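Local atomic coordinates of hypothetical protein NMB0488 (Neisseria meningitidis, PDB entry 2GKP), a protein that is of unknown biochemical function but, by its family, probably serves as an immunity protein that neutralises the toxin of a contact-dependent growth inhibition system. Residues Asn7-Tyr12 with Trp117-Cys122; Tyr12-Lys17 with Leu59-Asn64; Ala35-Tyr40 with Asn64-Val69; Thr49-Leu54 with Ser151-Gly156. All blocks are in the same frame, centred on the assembly; numbering follows the deposited sequence. Where two conformers were deposited one is given.

From the N terminus, residues 7-12 lead into strand 11-18 and pair with residues 117-122 (contact 1), closing the longest loop and setting two neighbouring strands of the antiparallel sheet side by side. Within that loop, contact 2 lays the end of helix 51-63 on the same strand, sharing Tyr12 with contact 1. Contact 3, also enclosed by contact 1, ties the break in strand 34-45 to the loop after that helix; it shares Asn64 with contact 2 and crosses it along the chain. Contact 4 joins the beginnings of helices 51-63 and 152-164, crossing the other three. Leu59 touches Ile155 and Pro152, linking contacts 2 and 4.

Contact 1: residues Asn7-Tyr12 with Trp117-Cys122; sequences NQEQDY and WLHNGC
Asn120 OD1 accepts the backbone N-H of Glu9 at 2.6 Å, almost straight (169°) and within the plane of the asparagine amide. The other branch of this amide reaches the side chain of the same residue: Asn120 ND2 gives a longer, bent bond to Glu9 OE2 (3.2 Å), which it meets from above the carboxylate plane. Glu9 CB starts out away from residues 117-122, and the bend at chi2 (-48°) brings CD back toward the asparagine. Two turns meet here, a type II turn from Asn7 to Gln10 and the type I' turn from His119 to Cys122 that closes a beta hairpin. One water bridges them, donating to Asn7 O and Gln10 O and accepting from Asn120 N. Beyond the turns the strands pair antiparallel: Tyr12 N donates to Leu118 O (3.0 Å) and Leu118 N to Tyr12 O (2.8 Å), with the CB atoms of both residues packed together on one face of the sheet. On the face of Asp11 and His119, Trp117 NE1 donates to Asp11 OD1 at 2.8 Å; the oxygen lies in the indole plane but is met on its anti side, 35° out of the carboxylate plane. His119 CD2 abuts the same oxygen at 2.9 Å. With Glu9 OE1 also 4.0 Å from His119 NE2, the two acidic side chains would tend to favour a protonated imidazole, though the coordinates do not settle the protonation.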
# COMPACT_ATOMS: atom_id res chain seq x y z
N ASN A 7 -5.89 14.76 9.39
CA ASN A 7 -7.11 15.34 9.93
C ASN A 7 -7.94 14.35 10.73
O ASN A 7 -8.02 13.16 10.40
CB ASN A 7 -7.98 15.89 8.81
CG ASN A 7 -7.30 16.99 8.03
OD1 ASN A 7 -6.68 17.87 8.61
ND2 ASN A 7 -7.43 16.95 6.71
N GLN A 8 -8.58 14.85 11.78
CA GLN A 8 -9.48 14.02 12.57
C GLN A 8 -10.68 13.61 11.73
O GLN A 8 -11.18 14.38 10.91
CB GLN A 8 -9.87 14.76 13.86
CG GLN A 8 -9.79 13.87 15.11
CD GLN A 8 -8.40 13.23 15.40
OE1 GLN A 8 -8.25 12.53 16.41
NE2 GLN A 8 -7.41 13.47 14.54
N GLU A 9 -11.11 12.38 11.93
CA GLU A 9 -12.21 11.77 11.21
C GLU A 9 -11.89 11.38 9.77
O GLU A 9 -12.67 10.65 9.16
CB GLU A 9 -13.51 12.62 11.27
CG GLU A 9 -14.00 12.94 12.69
CD GLU A 9 -14.06 11.73 13.63
OE1 GLU A 9 -14.56 10.65 13.24
OE2 GLU A 9 -13.63 11.88 14.80
N GLN A 10 -10.73 11.81 9.26
CA GLN A 10 -10.34 11.46 7.89
C GLN A 10 -9.58 10.14 7.86
O GLN A 10 -8.77 9.84 8.75
CB GLN A 10 -9.49 12.57 7.25
CG GLN A 10 -9.34 12.50 5.73
CD GLN A 10 -8.71 13.75 5.15
OE1 GLN A 10 -8.91 14.88 5.66
NE2 GLN A 10 -7.95 13.57 4.08
N ASP A 11 -9.89 9.35 6.85
CA ASP A 11 -9.22 8.08 6.61
C ASP A 11 -8.06 8.25 5.65
O ASP A 11 -8.20 8.90 4.63
CB ASP A 11 -10.21 7.09 6.00
CG ASP A 11 -11.37 6.81 6.93
OD1 ASP A 11 -11.12 6.24 8.02
OD2 ASP A 11 -12.51 7.20 6.57
N TYR A 12 -6.93 7.62 5.98
CA TYR A 12 -5.79 7.59 5.07
C TYR A 12 -5.41 6.14 4.87
O TYR A 12 -5.34 5.38 5.84
CB TYR A 12 -4.60 8.37 5.66
CG TYR A 12 -4.94 9.81 6.02
CD1 TYR A 12 -4.65 10.82 5.13
CD2 TYR A 12 -5.60 10.12 7.20
CE1 TYR A 12 -4.98 12.17 5.42
CE2 TYR A 12 -5.93 11.44 7.50
CZ TYR A 12 -5.61 12.44 6.61
OH TYR A 12 -5.92 13.76 6.89
N TRP A 117 -4.23 1.32 7.26
CA TRP A 117 -5.34 2.26 7.42
C TRP A 117 -5.09 3.13 8.66
O TRP A 117 -4.91 2.60 9.73
CB TRP A 117 -6.65 1.49 7.56
CG TRP A 117 -7.83 2.36 7.95
CD1 TRP A 117 -8.15 3.61 7.48
CD2 TRP A 117 -8.83 2.02 8.91
NE1 TRP A 117 -9.32 4.06 8.07
CE2 TRP A 117 -9.74 3.11 8.96
CE3 TRP A 117 -9.06 0.90 9.73
CZ2 TRP A 117 -10.87 3.10 9.78
CZ3 TRP A 117 -10.16 0.91 10.59
CH2 TRP A 117 -11.07 2.00 10.59
N LEU A 118 -5.02 4.45 8.45
CA LEU A 118 -4.90 5.41 9.55
C LEU A 118 -6.21 6.16 9.74
O LEU A 118 -6.75 6.70 8.80
CB LEU A 118 -3.82 6.42 9.21
CG LEU A 118 -3.61 7.60 10.19
CD1 LEU A 118 -3.20 7.09 11.56
CD2 LEU A 118 -2.54 8.52 9.62
N HIS A 119 -6.66 6.24 10.99
CA HIS A 119 -7.90 6.95 11.31
C HIS A 119 -7.82 7.37 12.76
O HIS A 119 -7.60 6.52 13.63
CB HIS A 119 -9.11 6.03 11.10
CG HIS A 119 -10.42 6.70 11.39
ND1 HIS A 119 -11.08 6.56 12.59
CD2 HIS A 119 -11.16 7.54 10.64
CE1 HIS A 119 -12.20 7.27 12.55
NE2 HIS A 119 -12.27 7.88 11.38
N ASN A 120 -7.94 8.68 13.01
CA ASN A 120 -7.85 9.23 14.36
C ASN A 120 -6.67 8.68 15.15
O ASN A 120 -6.77 8.27 16.32
CB ASN A 120 -9.17 9.02 15.12
CG ASN A 120 -10.32 9.81 14.51
OD1 ASN A 120 -10.12 10.74 13.72
ND2 ASN A 120 -11.55 9.42 14.86
N GLY A 121 -5.53 8.70 14.47
CA GLY A 121 -4.27 8.37 15.10
C GLY A 121 -4.01 6.88 15.20
O GLY A 121 -2.93 6.51 15.57
N CYS A 122 -4.97 6.03 14.85
CA CYS A 122 -4.81 4.60 14.97
C CYS A 122 -4.36 4.02 13.64
O CYS A 122 -5.01 4.26 12.63
CB CYS A 122 -6.13 3.95 15.36
SG CYS A 122 -5.97 2.20 15.63
O HOH W 1 -7.46 10.60 10.80
O HOH W 2 -15.14 8.50 10.33

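Contact 2: residues Tyr12-Lys17 with Leu59-Asn64; sequences YWAGYK and LQALAN
Leu62 points one methyl into the backbone of strand 11-18, while Tyr12 and Ala14 rise from the strand on either side of that methyl. Leu62 CG stands beside its own backbone N (chi1 -72°), and from there CD2 lies 3.5 Å from Tyr12 O and 3.6 Å from Trp13 C. The same methyl meets Ala14 CB at 3.8 Å and Tyr12 CB at 4.1 Å, so a single branch of the leucine touches three successive residues. Tyr12 carries its ring past the end of the helix: CD1 comes within 3.3 Å of Leu62 O, which lies oblique to the ring. One residue earlier in the helix, Ala61 CB meets Ala14 CB at 4.0 Å, methyl against methyl. This is helix-on-sheet packing in an alpha+beta fold whose sheet is antiparallel; helix and strand run at 136° to each other, their axes 7.0 Å apart at closest approach. The alternation of the strand sorts its side chains, with Tyr12 and Ala14 turned toward the helix and Trp13 turned away, where its ring stacks with those of Tyr34 and Trp117. Small residues at 14 and 61 allow the near approach, and the contact between the segments is apolar throughout its side chains. Leu62 also packs on Ile116 of the neighbouring strand 112-119, while Ala61 O accepts a hydrogen bond from Thr27 OG1 of strand 23-30.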
# COMPACT_ATOMS: atom_id res chain seq x y z
N TYR A 12 -6.93 7.62 5.98
CA TYR A 12 -5.79 7.59 5.07
C TYR A 12 -5.41 6.14 4.87
O TYR A 12 -5.34 5.38 5.84
CB TYR A 12 -4.60 8.37 5.66
CG TYR A 12 -4.94 9.81 6.02
CD1 TYR A 12 -4.65 10.82 5.13
CD2 TYR A 12 -5.60 10.12 7.20
CE1 TYR A 12 -4.98 12.17 5.42
CE2 TYR A 12 -5.93 11.44 7.50
CZ TYR A 12 -5.61 12.44 6.61
OH TYR A 12 -5.92 13.76 6.89
N TRP A 13 -5.11 5.79 3.62
CA TRP A 13 -4.75 4.43 3.30
C TRP A 13 -3.48 4.33 2.46
O TRP A 13 -3.17 5.23 1.66
CB TRP A 13 -5.89 3.77 2.52
CG TRP A 13 -7.09 3.38 3.32
CD1 TRP A 13 -8.12 4.20 3.70
CD2 TRP A 13 -7.44 2.06 3.74
NE1 TRP A 13 -9.09 3.45 4.35
CE2 TRP A 13 -8.68 2.15 4.42
CE3 TRP A 13 -6.80 0.81 3.66
CZ2 TRP A 13 -9.31 1.02 4.96
CZ3 TRP A 13 -7.44 -0.30 4.21
CH2 TRP A 13 -8.69 -0.19 4.84
N ALA A 14 -2.78 3.19 2.62
CA ALA A 14 -1.57 2.93 1.85
C ALA A 14 -1.34 1.45 1.79
O ALA A 14 -1.95 0.68 2.51
CB ALA A 14 -0.30 3.63 2.47
N GLY A 15 -0.45 1.05 0.88
CA GLY A 15 -0.10 -0.35 0.75
C GLY A 15 1.41 -0.57 0.80
O GLY A 15 2.19 0.33 0.45
N TYR A 16 1.79 -1.78 1.19
CA TYR A 16 3.19 -2.16 1.37
C TYR A 16 3.29 -3.57 0.82
O TYR A 16 2.82 -4.53 1.44
CB TYR A 16 3.58 -2.09 2.87
CG TYR A 16 4.91 -2.70 3.26
CD1 TYR A 16 6.10 -2.29 2.67
CD2 TYR A 16 4.99 -3.65 4.27
CE1 TYR A 16 7.34 -2.84 3.07
CE2 TYR A 16 6.21 -4.21 4.67
CZ TYR A 16 7.37 -3.81 4.05
OH TYR A 16 8.58 -4.35 4.45
N LYS A 17 3.85 -3.67 -0.39
CA LYS A 17 4.04 -4.96 -1.07
C LYS A 17 5.51 -5.36 -1.08
O LYS A 17 6.38 -4.49 -0.99
CB LYS A 17 3.51 -4.92 -2.50
CG LYS A 17 1.99 -5.03 -2.52
CD LYS A 17 1.44 -4.74 -3.89
CE LYS A 17 -0.04 -5.18 -4.01
NZ LYS A 17 -0.89 -4.47 -3.00
N LEU A 59 4.48 6.59 6.23
CA LEU A 59 3.79 7.85 6.67
C LEU A 59 3.63 8.86 5.53
O LEU A 59 2.57 9.52 5.40
CB LEU A 59 4.49 8.48 7.87
CG LEU A 59 4.36 7.69 9.16
CD1 LEU A 59 5.40 8.18 10.18
CD2 LEU A 59 2.95 7.80 9.76
N GLN A 60 4.66 9.01 4.67
CA GLN A 60 4.56 9.92 3.53
C GLN A 60 3.47 9.44 2.57
O GLN A 60 2.71 10.20 2.00
CB GLN A 60 5.92 10.01 2.82
CG GLN A 60 6.99 10.75 3.66
CD GLN A 60 8.44 10.63 3.16
OE1 GLN A 60 8.81 9.74 2.37
NE2 GLN A 60 9.27 11.56 3.63
N ALA A 61 3.43 8.13 2.34
CA ALA A 61 2.40 7.59 1.45
C ALA A 61 0.99 7.82 1.99
O ALA A 61 0.09 8.21 1.24
CB ALA A 61 2.64 6.08 1.20
N LEU A 62 0.81 7.62 3.29
CA LEU A 62 -0.48 7.87 3.91
C LEU A 62 -0.86 9.34 3.81
O LEU A 62 -2.02 9.64 3.56
CB LEU A 62 -0.46 7.45 5.37
CG LEU A 62 -0.45 5.95 5.71
CD1 LEU A 62 0.01 5.68 7.12
CD2 LEU A 62 -1.83 5.39 5.50
N ALA A 63 0.11 10.24 3.98
CA ALA A 63 -0.21 11.68 3.96
C ALA A 63 -0.77 12.11 2.62
O ALA A 63 -1.53 13.11 2.54
CB ALA A 63 0.99 12.49 4.32
N ASN A 64 -0.40 11.40 1.57
CA ASN A 64 -0.90 11.71 0.24
C ASN A 64 -2.23 11.03 -0.13
O ASN A 64 -2.77 11.27 -1.20
CB ASN A 64 0.14 11.35 -0.84
CG ASN A 64 1.27 12.32 -0.90
OD1 ASN A 64 1.09 13.49 -0.60
ND2 ASN A 64 2.44 11.86 -1.30

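Contact 3: residues Ala35-Tyr40 with Asn64-Val69; sequences APDHLY and NSRTFV
The guanidinium of Arg66 is sandwiched, with Leu39 CD2 3.4 Å above the centre of one face and Phe68 CE1 over the centre of the other, while the Asp37 carboxylate stands at its edge. The Tyr40 ring, in the conformer described, is likewise covered on both sides: Asn64 CB makes a CH-pi contact 3.9 Å from the ring centroid, and Leu39 CG lies over the opposite face. Asp37 opens an Asx turn, its OD1 accepting from Leu39 N (3.1 Å) from above the carboxylate plane. That turn presents the acid to Arg66, which forms a side-on salt bridge with both nitrogens on one oxygen: NE donates to the syn lone pair of Asp37 OD2 at 2.9 Å, and NH2 to the same atom at 3.1 Å. The two planes are nearly coplanar, 20° apart. Ser29 OG also hydrogen-bonds OD2, and the backbone of its strand, 23-30, hydrogen-bonds to both segments. The bend of Arg66 at chi3 (-68°) turns NE toward the acid. The contact thus pins the loop after helix 51-63 to the turn that interrupts strand 34-45. Beside the ring, a water sits 2.9 Å from Tyr40 OH and donates to Asn64 O.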
# COMPACT_ATOMS: atom_id res chain seq x y z
N ALA A 35 -8.14 2.14 -2.72
CA ALA A 35 -7.37 1.32 -3.66
C ALA A 35 -6.11 2.05 -4.07
O ALA A 35 -6.02 3.26 -3.89
CB ALA A 35 -8.22 0.93 -4.89
N PRO A 36 -5.13 1.31 -4.61
CA PRO A 36 -3.90 1.99 -5.03
C PRO A 36 -4.18 3.20 -5.91
O PRO A 36 -5.01 3.11 -6.83
CB PRO A 36 -3.17 0.90 -5.81
CG PRO A 36 -3.59 -0.37 -5.12
CD PRO A 36 -5.05 -0.16 -4.77
N ASP A 37 -3.51 4.31 -5.64
CA ASP A 37 -3.76 5.56 -6.39
C ASP A 37 -2.53 5.83 -7.26
O ASP A 37 -1.50 6.34 -6.77
CB ASP A 37 -3.98 6.71 -5.41
CG ASP A 37 -4.36 8.00 -6.10
OD1 ASP A 37 -4.29 8.03 -7.34
OD2 ASP A 37 -4.67 8.98 -5.41
N HIS A 38 -2.61 5.45 -8.53
CA HIS A 38 -1.45 5.55 -9.41
C HIS A 38 -1.11 6.99 -9.81
O HIS A 38 -0.18 7.22 -10.57
CB HIS A 38 -1.59 4.59 -10.60
CG HIS A 38 -1.76 3.17 -10.19
ND1 HIS A 38 -0.83 2.50 -9.42
CD2 HIS A 38 -2.80 2.31 -10.35
CE1 HIS A 38 -1.27 1.28 -9.16
NE2 HIS A 38 -2.46 1.14 -9.71
N LEU A 39 -1.83 7.96 -9.26
CA LEU A 39 -1.36 9.34 -9.35
C LEU A 39 0.01 9.49 -8.66
O LEU A 39 0.87 10.28 -9.05
CB LEU A 39 -2.38 10.29 -8.73
CG LEU A 39 -1.99 11.76 -8.64
CD1 LEU A 39 -1.72 12.34 -10.04
CD2 LEU A 39 -3.07 12.56 -7.98
N TYR A 40 0.19 8.69 -7.62
CA TYR A 40 1.42 8.70 -6.83
C TYR A 40 2.26 7.50 -7.29
O TYR A 40 1.76 6.38 -7.31
CB TYR A 40 1.06 8.68 -5.34
CG TYR A 40 0.17 9.81 -4.95
CD1 TYR A 40 0.67 11.11 -4.76
CD2 TYR A 40 -1.20 9.61 -4.85
CE1 TYR A 40 -0.18 12.16 -4.46
CE2 TYR A 40 -2.05 10.65 -4.53
CZ TYR A 40 -1.54 11.91 -4.33
OH TYR A 40 -2.40 12.93 -4.03
N ASN A 64 -0.40 11.40 1.57
CA ASN A 64 -0.90 11.71 0.24
C ASN A 64 -2.23 11.03 -0.13
O ASN A 64 -2.77 11.27 -1.20
CB ASN A 64 0.14 11.35 -0.84
CG ASN A 64 1.27 12.32 -0.90
OD1 ASN A 64 1.09 13.49 -0.60
ND2 ASN A 64 2.44 11.86 -1.30
N SER A 65 -2.74 10.19 0.77
CA SER A 65 -3.99 9.48 0.50
C SER A 65 -5.17 10.44 0.30
O SER A 65 -5.47 11.25 1.19
CB SER A 65 -4.27 8.53 1.67
OG SER A 65 -5.52 7.86 1.53
N ARG A 66 -5.85 10.31 -0.84
CA ARG A 66 -6.94 11.25 -1.16
C ARG A 66 -8.29 10.63 -0.79
O ARG A 66 -8.54 9.43 -1.05
CB ARG A 66 -6.93 11.64 -2.64
CG ARG A 66 -5.70 12.39 -3.07
CD ARG A 66 -5.79 12.80 -4.57
NE ARG A 66 -5.74 11.70 -5.54
CZ ARG A 66 -6.17 11.77 -6.80
NH1 ARG A 66 -6.76 12.88 -7.27
NH2 ARG A 66 -6.06 10.74 -7.62
N THR A 67 -9.17 11.44 -0.20
CA THR A 67 -10.56 11.04 -0.01
C THR A 67 -11.41 11.92 -0.90
O THR A 67 -11.37 13.15 -0.79
CB THR A 67 -11.00 11.21 1.46
OG1 THR A 67 -10.26 10.31 2.29
CG2 THR A 67 -12.50 10.91 1.63
N PHE A 68 -12.11 11.27 -1.82
CA PHE A 68 -12.97 12.03 -2.76
C PHE A 68 -14.32 12.32 -2.16
O PHE A 68 -14.73 11.67 -1.22
CB PHE A 68 -13.13 11.28 -4.09
CG PHE A 68 -11.83 10.80 -4.65
CD1 PHE A 68 -10.82 11.71 -4.92
CD2 PHE A 68 -11.61 9.45 -4.88
CE1 PHE A 68 -9.61 11.29 -5.41
CE2 PHE A 68 -10.39 9.02 -5.36
CZ PHE A 68 -9.39 9.93 -5.62
N VAL A 69 -15.01 13.33 -2.72
CA VAL A 69 -16.44 13.51 -2.53
C VAL A 69 -17.10 12.57 -3.54
O VAL A 69 -16.73 12.54 -4.72
CB VAL A 69 -16.81 14.99 -2.80
CG1 VAL A 69 -18.35 15.15 -2.94
CG2 VAL A 69 -16.25 15.85 -1.67
O HOH W 3 -3.15 14.14 -1.48

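Contact 4: residues Thr49-Leu54 with Ser151-Gly156; sequences TDNETL and SPEEIG
Asn51 lays its side chain against the first turn of helix 152-164, in a close helix-helix packing that joins the N-terminal ends of helices 51-63 and 152-164. Its CB, the atom nearest the partner, lies 3.3 Å from Glu153 O and 3.6 Å from Glu153 CG. At the next atom, chi1 (-72°) sets CG anti to the carbonyl carbon, and CG approaches Gly156 C as well as Glu153 O. Of the two tips, OD1 looks onto the backbone of Gly156, 3.8 Å from its C, whereas ND2 faces the carbonyl and carboxylate of Glu153 at longer range. Farther along, the side chain also touches Ala157 and Lys160. Glycine makes the close approach possible: with no CB at position 156, the CA atoms of Asn51 and Gly156 come within 4.2 Å, and Gly156 CA makes a CA-H...O contact with Asn51 O at 3.5 Å. Beside this, the CB atoms of Glu52 and Glu153 pack together, and Pro152 CB rests near Glu52 O. Each helix start is capped within its own segment. Asp50 OD2 accepts from Thr53 N at 3.1 Å while Asp50 OD1 takes the Thr53 hydroxyl, and Ser151 and Glu154 form a capping box, Ser151 OG accepting from Glu154 N and Glu154 OE1 from Ser151 N. Toward the protein interior Leu54 continues the packing onto Leu159, and its CD2 lies 3.7 Å from Gly156 O.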
# COMPACT_ATOMS: atom_id res chain seq x y z
N THR A 49 15.78 -2.38 4.17
CA THR A 49 15.67 -0.97 4.52
C THR A 49 15.50 -0.84 6.01
O THR A 49 14.80 -1.64 6.62
CB THR A 49 14.44 -0.38 3.85
OG1 THR A 49 14.62 -0.43 2.46
CG2 THR A 49 14.28 1.09 4.21
N ASP A 50 16.13 0.17 6.60
CA ASP A 50 16.01 0.33 8.02
C ASP A 50 14.59 0.72 8.42
O ASP A 50 13.83 1.27 7.61
CB ASP A 50 17.02 1.35 8.53
CG ASP A 50 16.67 2.73 8.17
OD1 ASP A 50 17.03 3.20 7.07
OD2 ASP A 50 16.04 3.36 9.03
N ASN A 51 14.23 0.38 9.64
CA ASN A 51 12.86 0.64 10.12
C ASN A 51 12.48 2.13 10.03
O ASN A 51 11.36 2.45 9.65
CB ASN A 51 12.70 0.12 11.52
CG ASN A 51 12.64 -1.40 11.55
OD1 ASN A 51 12.50 -2.02 10.51
ND2 ASN A 51 12.72 -1.99 12.73
N GLU A 52 13.40 3.03 10.35
CA GLU A 52 13.06 4.45 10.28
C GLU A 52 12.70 4.90 8.85
O GLU A 52 11.71 5.66 8.66
CB GLU A 52 14.16 5.29 10.96
CG GLU A 52 13.76 6.70 11.37
CD GLU A 52 13.84 7.66 10.20
OE1 GLU A 52 14.56 7.32 9.24
OE2 GLU A 52 13.22 8.75 10.22
N THR A 53 13.41 4.39 7.83
CA THR A 53 13.13 4.76 6.45
C THR A 53 11.79 4.13 6.03
O THR A 53 10.99 4.76 5.34
CB THR A 53 14.28 4.31 5.48
OG1 THR A 53 15.50 4.93 5.90
CG2 THR A 53 14.00 4.73 4.04
N LEU A 54 11.56 2.89 6.43
CA LEU A 54 10.33 2.21 6.06
C LEU A 54 9.12 2.91 6.72
O LEU A 54 8.12 3.22 6.05
CB LEU A 54 10.39 0.74 6.48
CG LEU A 54 9.14 -0.13 6.21
CD1 LEU A 54 8.74 -0.01 4.71
CD2 LEU A 54 9.31 -1.57 6.67
N SER A 151 7.04 6.20 16.90
CA SER A 151 8.03 6.83 16.03
C SER A 151 8.02 6.13 14.68
O SER A 151 7.53 4.99 14.60
CB SER A 151 9.41 6.66 16.60
OG SER A 151 9.73 5.27 16.70
N PRO A 152 8.52 6.81 13.63
CA PRO A 152 8.70 6.14 12.35
C PRO A 152 9.42 4.81 12.46
O PRO A 152 9.05 3.87 11.74
CB PRO A 152 9.51 7.15 11.53
CG PRO A 152 9.05 8.49 12.07
CD PRO A 152 8.85 8.25 13.55
N GLU A 153 10.41 4.70 13.35
CA GLU A 153 11.12 3.42 13.50
C GLU A 153 10.24 2.30 14.07
O GLU A 153 10.29 1.17 13.57
CB GLU A 153 12.41 3.61 14.29
CG GLU A 153 13.46 2.57 14.02
CD GLU A 153 13.54 1.47 15.08
OE1 GLU A 153 12.57 1.23 15.82
OE2 GLU A 153 14.60 0.80 15.16
N GLU A 154 9.41 2.60 15.06
CA GLU A 154 8.45 1.66 15.60
C GLU A 154 7.40 1.27 14.56
O GLU A 154 6.99 0.11 14.48
CB GLU A 154 7.78 2.27 16.81
CG GLU A 154 8.76 2.32 17.97
CD GLU A 154 8.26 3.14 19.10
OE1 GLU A 154 7.24 3.83 18.97
OE2 GLU A 154 8.94 3.14 20.14
N ILE A 155 6.97 2.24 13.76
CA ILE A 155 6.06 1.93 12.67
C ILE A 155 6.73 0.97 11.67
O ILE A 155 6.10 -0.02 11.26
CB ILE A 155 5.50 3.22 12.06
CG1 ILE A 155 4.65 3.93 13.13
CG2 ILE A 155 4.64 2.91 10.84
CD1 ILE A 155 4.30 5.35 12.78
N GLY A 156 7.99 1.21 11.32
CA GLY A 156 8.73 0.31 10.43
C GLY A 156 8.81 -1.10 10.98
O GLY A 156 8.61 -2.08 10.22